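Blr3880 protein (Bradyrhizobium japonicum, PDB 2OOD) probably catalyses the zinc-dependent hydrolytic deamination of guanine to xanthine and ammonia, a step of purine breakdown. Local coordinates at residues L37-G49 and G396-A408. Numbering follows the deposited sequence.
Sequences LMVVTDGVIKAFG and GNFEPGKEADFVA
Ile45 points into the bend of 396-408, and its side chain touches that loop from CB to its tip. CB lies near the carbonyl oxygens of both Glu399 and Lys402. CG2, anti to the backbone N, turns to Phe398 O and Pro400 CA. CG1 lies on the other branch against Lys402 O and carries CD1 onto Ala404, CD1 to CB 3.5 Å; Val40 CG1 meets the same methyl. The backbone of Ile45 is gripped at both ends: Ile45 N donates to Lys402 O (3.0 Å), and Ile45 O accepts from Gly401 N (2.9 Å). Gly401 belongs to a type II turn, Glu399 to Lys402. A third bond, Ala404 N to Gly43 O (3.1 Å), flanks the single bridge between Val44 and Glu403. In this amidohydrolase the contact ties the small N-terminal sheet, at its hairpin 37-48, to the chain returning after the TIM barrel, well away from the zinc and guanine. A classic bulge, Lys46 and Ala47 opposite Val39, interrupts that hairpin. Farther along, Phe398 CB lies over the centre of one face of the Phe48 ring, a CH-pi contact of 3.7 Å to the centroid. The two rings are inclined at 54°, with Phe48 CZ 3.6 Å from Phe398 CD2. Selenomethionine Met38 extends from the neighbouring strand; its SE lies obliquely beside the Phe398 ring, a Met-aromatic contact, and the bend at chi3 (94°) carries the terminal CE to the Phe406 ring near CE2, a ring that also stacks with Trp457.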
# COMPACT_ATOMS: atom_id res chain seq x y z
N LEU A 37 -19.99 -25.55 -11.13
CA LEU A 37 -20.27 -25.23 -12.52
C LEU A 37 -21.30 -24.12 -12.63
O LEU A 37 -22.35 -24.15 -11.99
CB LEU A 37 -20.77 -26.48 -13.26
CG LEU A 37 -21.22 -26.31 -14.71
CD1 LEU A 37 -20.04 -25.88 -15.58
CD2 LEU A 37 -21.80 -27.63 -15.22
N MSE A 38 -20.99 -23.13 -13.45
CA MSE A 38 -21.89 -22.01 -13.66
C MSE A 38 -22.31 -22.04 -15.13
O MSE A 38 -21.46 -22.02 -16.02
CB MSE A 38 -21.17 -20.70 -13.32
CG MSE A 38 -22.02 -19.45 -13.46
SE MSE A 38 -21.00 -17.85 -12.86
CE MSE A 38 -20.29 -17.23 -14.59
N VAL A 39 -23.61 -22.09 -15.36
CA VAL A 39 -24.15 -22.14 -16.71
C VAL A 39 -24.67 -20.76 -17.09
O VAL A 39 -25.69 -20.30 -16.57
CB VAL A 39 -25.31 -23.17 -16.80
CG1 VAL A 39 -25.94 -23.13 -18.16
CG2 VAL A 39 -24.78 -24.56 -16.50
N VAL A 40 -23.97 -20.10 -18.01
CA VAL A 40 -24.35 -18.76 -18.45
C VAL A 40 -24.89 -18.78 -19.88
O VAL A 40 -24.25 -19.32 -20.78
CB VAL A 40 -23.13 -17.81 -18.42
CG1 VAL A 40 -23.59 -16.37 -18.49
CG2 VAL A 40 -22.31 -18.06 -17.19
N THR A 41 -26.07 -18.20 -20.08
CA THR A 41 -26.67 -18.15 -21.41
C THR A 41 -26.82 -16.70 -21.86
O THR A 41 -27.60 -15.94 -21.28
CB THR A 41 -28.08 -18.81 -21.43
OG1 THR A 41 -27.94 -20.22 -21.24
CG2 THR A 41 -28.77 -18.54 -22.76
N ASP A 42 -26.06 -16.33 -22.89
CA ASP A 42 -26.09 -14.97 -23.40
C ASP A 42 -25.64 -14.00 -22.31
O ASP A 42 -26.21 -12.92 -22.16
CB ASP A 42 -27.49 -14.60 -23.90
CG ASP A 42 -27.82 -15.26 -25.25
OD1 ASP A 42 -27.06 -16.16 -25.66
OD2 ASP A 42 -28.84 -14.87 -25.88
N GLY A 43 -24.64 -14.41 -21.54
CA GLY A 43 -24.10 -13.58 -20.48
C GLY A 43 -24.92 -13.47 -19.21
O GLY A 43 -24.70 -12.56 -18.41
N VAL A 44 -25.84 -14.40 -18.99
CA VAL A 44 -26.66 -14.37 -17.79
C VAL A 44 -26.61 -15.71 -17.08
O VAL A 44 -26.82 -16.75 -17.70
CB VAL A 44 -28.12 -14.04 -18.13
CG1 VAL A 44 -29.00 -14.23 -16.92
CG2 VAL A 44 -28.21 -12.61 -18.62
N ILE A 45 -26.32 -15.69 -15.77
CA ILE A 45 -26.25 -16.93 -15.00
C ILE A 45 -27.59 -17.64 -15.10
O ILE A 45 -28.64 -17.01 -14.92
CB ILE A 45 -25.98 -16.69 -13.49
CG1 ILE A 45 -25.01 -15.52 -13.28
CG2 ILE A 45 -25.40 -17.96 -12.88
CD1 ILE A 45 -23.60 -15.84 -13.63
N LYS A 46 -27.57 -18.93 -15.39
CA LYS A 46 -28.81 -19.69 -15.49
C LYS A 46 -28.86 -20.77 -14.43
O LYS A 46 -29.94 -21.20 -14.02
CB LYS A 46 -28.96 -20.30 -16.88
CG LYS A 46 -29.17 -19.28 -17.98
CD LYS A 46 -30.43 -18.44 -17.73
CE LYS A 46 -30.62 -17.41 -18.85
NZ LYS A 46 -31.84 -16.57 -18.66
N ALA A 47 -27.69 -21.22 -14.00
CA ALA A 47 -27.61 -22.25 -12.99
C ALA A 47 -26.23 -22.24 -12.36
O ALA A 47 -25.21 -22.17 -13.05
CB ALA A 47 -27.90 -23.61 -13.61
N PHE A 48 -26.20 -22.32 -11.03
CA PHE A 48 -24.94 -22.33 -10.31
C PHE A 48 -25.04 -23.38 -9.21
O PHE A 48 -26.11 -23.56 -8.61
CB PHE A 48 -24.66 -20.94 -9.71
CG PHE A 48 -23.33 -20.83 -9.02
CD1 PHE A 48 -22.15 -21.08 -9.71
CD2 PHE A 48 -23.26 -20.47 -7.68
CE1 PHE A 48 -20.90 -20.99 -9.06
CE2 PHE A 48 -22.02 -20.38 -7.02
CZ PHE A 48 -20.85 -20.64 -7.72
N GLY A 49 -23.95 -24.09 -8.94
CA GLY A 49 -23.97 -25.11 -7.91
C GLY A 49 -22.82 -26.07 -8.12
O GLY A 49 -22.00 -25.87 -9.02
N GLY A 396 -23.23 -8.80 -8.04
CA GLY A 396 -22.97 -9.06 -6.63
C GLY A 396 -22.51 -10.46 -6.29
O GLY A 396 -21.64 -10.65 -5.45
N ASN A 397 -23.13 -11.45 -6.93
CA ASN A 397 -22.77 -12.84 -6.70
C ASN A 397 -23.25 -13.71 -7.85
O ASN A 397 -23.84 -13.22 -8.80
CB ASN A 397 -23.34 -13.35 -5.36
CG ASN A 397 -24.86 -13.21 -5.26
OD1 ASN A 397 -25.53 -12.77 -6.19
ND2 ASN A 397 -25.40 -13.60 -4.11
N PHE A 398 -22.99 -15.00 -7.75
CA PHE A 398 -23.35 -15.94 -8.79
C PHE A 398 -24.78 -16.48 -8.75
O PHE A 398 -25.04 -17.60 -9.18
CB PHE A 398 -22.36 -17.09 -8.75
CG PHE A 398 -20.93 -16.65 -8.90
CD1 PHE A 398 -20.56 -15.78 -9.93
CD2 PHE A 398 -19.95 -17.12 -8.05
CE1 PHE A 398 -19.23 -15.39 -10.10
CE2 PHE A 398 -18.61 -16.73 -8.21
CZ PHE A 398 -18.26 -15.87 -9.23
N GLU A 399 -25.72 -15.69 -8.25
CA GLU A 399 -27.10 -16.13 -8.21
C GLU A 399 -27.72 -16.09 -9.60
O GLU A 399 -27.54 -15.13 -10.34
CB GLU A 399 -27.92 -15.23 -7.28
CG GLU A 399 -27.79 -15.57 -5.81
CD GLU A 399 -28.38 -16.93 -5.46
OE1 GLU A 399 -28.07 -17.93 -6.15
OE2 GLU A 399 -29.16 -16.99 -4.48
N PRO A 400 -28.46 -17.15 -9.97
CA PRO A 400 -29.11 -17.23 -11.28
C PRO A 400 -29.93 -15.98 -11.58
O PRO A 400 -30.67 -15.50 -10.73
CB PRO A 400 -29.99 -18.47 -11.14
CG PRO A 400 -29.14 -19.36 -10.29
CD PRO A 400 -28.64 -18.40 -9.21
N GLY A 401 -29.78 -15.45 -12.79
CA GLY A 401 -30.51 -14.26 -13.16
C GLY A 401 -29.64 -13.02 -13.17
O GLY A 401 -30.01 -11.98 -13.71
N LYS A 402 -28.46 -13.12 -12.56
CA LYS A 402 -27.54 -12.00 -12.51
C LYS A 402 -26.60 -12.04 -13.70
O LYS A 402 -26.42 -13.08 -14.35
CB LYS A 402 -26.75 -12.02 -11.20
CG LYS A 402 -27.60 -11.65 -10.00
CD LYS A 402 -26.79 -11.42 -8.75
CE LYS A 402 -27.67 -10.83 -7.65
NZ LYS A 402 -26.92 -10.53 -6.41
N GLU A 403 -26.01 -10.89 -14.01
CA GLU A 403 -25.09 -10.80 -15.12
C GLU A 403 -23.79 -11.50 -14.75
O GLU A 403 -23.32 -11.40 -13.61
CB GLU A 403 -24.91 -9.32 -15.46
CG GLU A 403 -26.27 -8.63 -15.56
CD GLU A 403 -26.19 -7.20 -16.03
OE1 GLU A 403 -25.34 -6.45 -15.52
OE2 GLU A 403 -27.00 -6.83 -16.90
N ALA A 404 -23.22 -12.22 -15.70
CA ALA A 404 -22.01 -12.99 -15.45
C ALA A 404 -20.67 -12.28 -15.60
O ALA A 404 -19.96 -12.52 -16.57
CB ALA A 404 -22.02 -14.24 -16.31
N ASP A 405 -20.33 -11.42 -14.64
CA ASP A 405 -19.04 -10.74 -14.66
C ASP A 405 -18.24 -11.48 -13.60
O ASP A 405 -18.73 -11.68 -12.50
CB ASP A 405 -19.16 -9.27 -14.26
CG ASP A 405 -19.91 -8.45 -15.28
OD1 ASP A 405 -20.16 -8.97 -16.38
OD2 ASP A 405 -20.25 -7.28 -14.98
N PHE A 406 -17.02 -11.90 -13.91
CA PHE A 406 -16.24 -12.59 -12.90
C PHE A 406 -14.75 -12.55 -13.13
O PHE A 406 -14.28 -12.18 -14.20
CB PHE A 406 -16.72 -14.04 -12.74
CG PHE A 406 -16.74 -14.84 -14.01
CD1 PHE A 406 -15.66 -15.65 -14.36
CD2 PHE A 406 -17.84 -14.78 -14.87
CE1 PHE A 406 -15.68 -16.39 -15.55
CE2 PHE A 406 -17.85 -15.52 -16.06
CZ PHE A 406 -16.77 -16.33 -16.39
N VAL A 407 -14.00 -12.91 -12.09
CA VAL A 407 -12.55 -12.88 -12.14
C VAL A 407 -11.94 -14.18 -11.65
O VAL A 407 -12.38 -14.76 -10.67
CB VAL A 407 -12.00 -11.72 -11.27
CG1 VAL A 407 -10.50 -11.82 -11.14
CG2 VAL A 407 -12.37 -10.38 -11.88
N ALA A 408 -10.91 -14.65 -12.35
CA ALA A 408 -10.23 -15.85 -11.94
C ALA A 408 -8.97 -15.40 -11.23
O ALA A 408 -8.06 -14.85 -11.85
CB ALA A 408 -9.89 -16.70 -13.15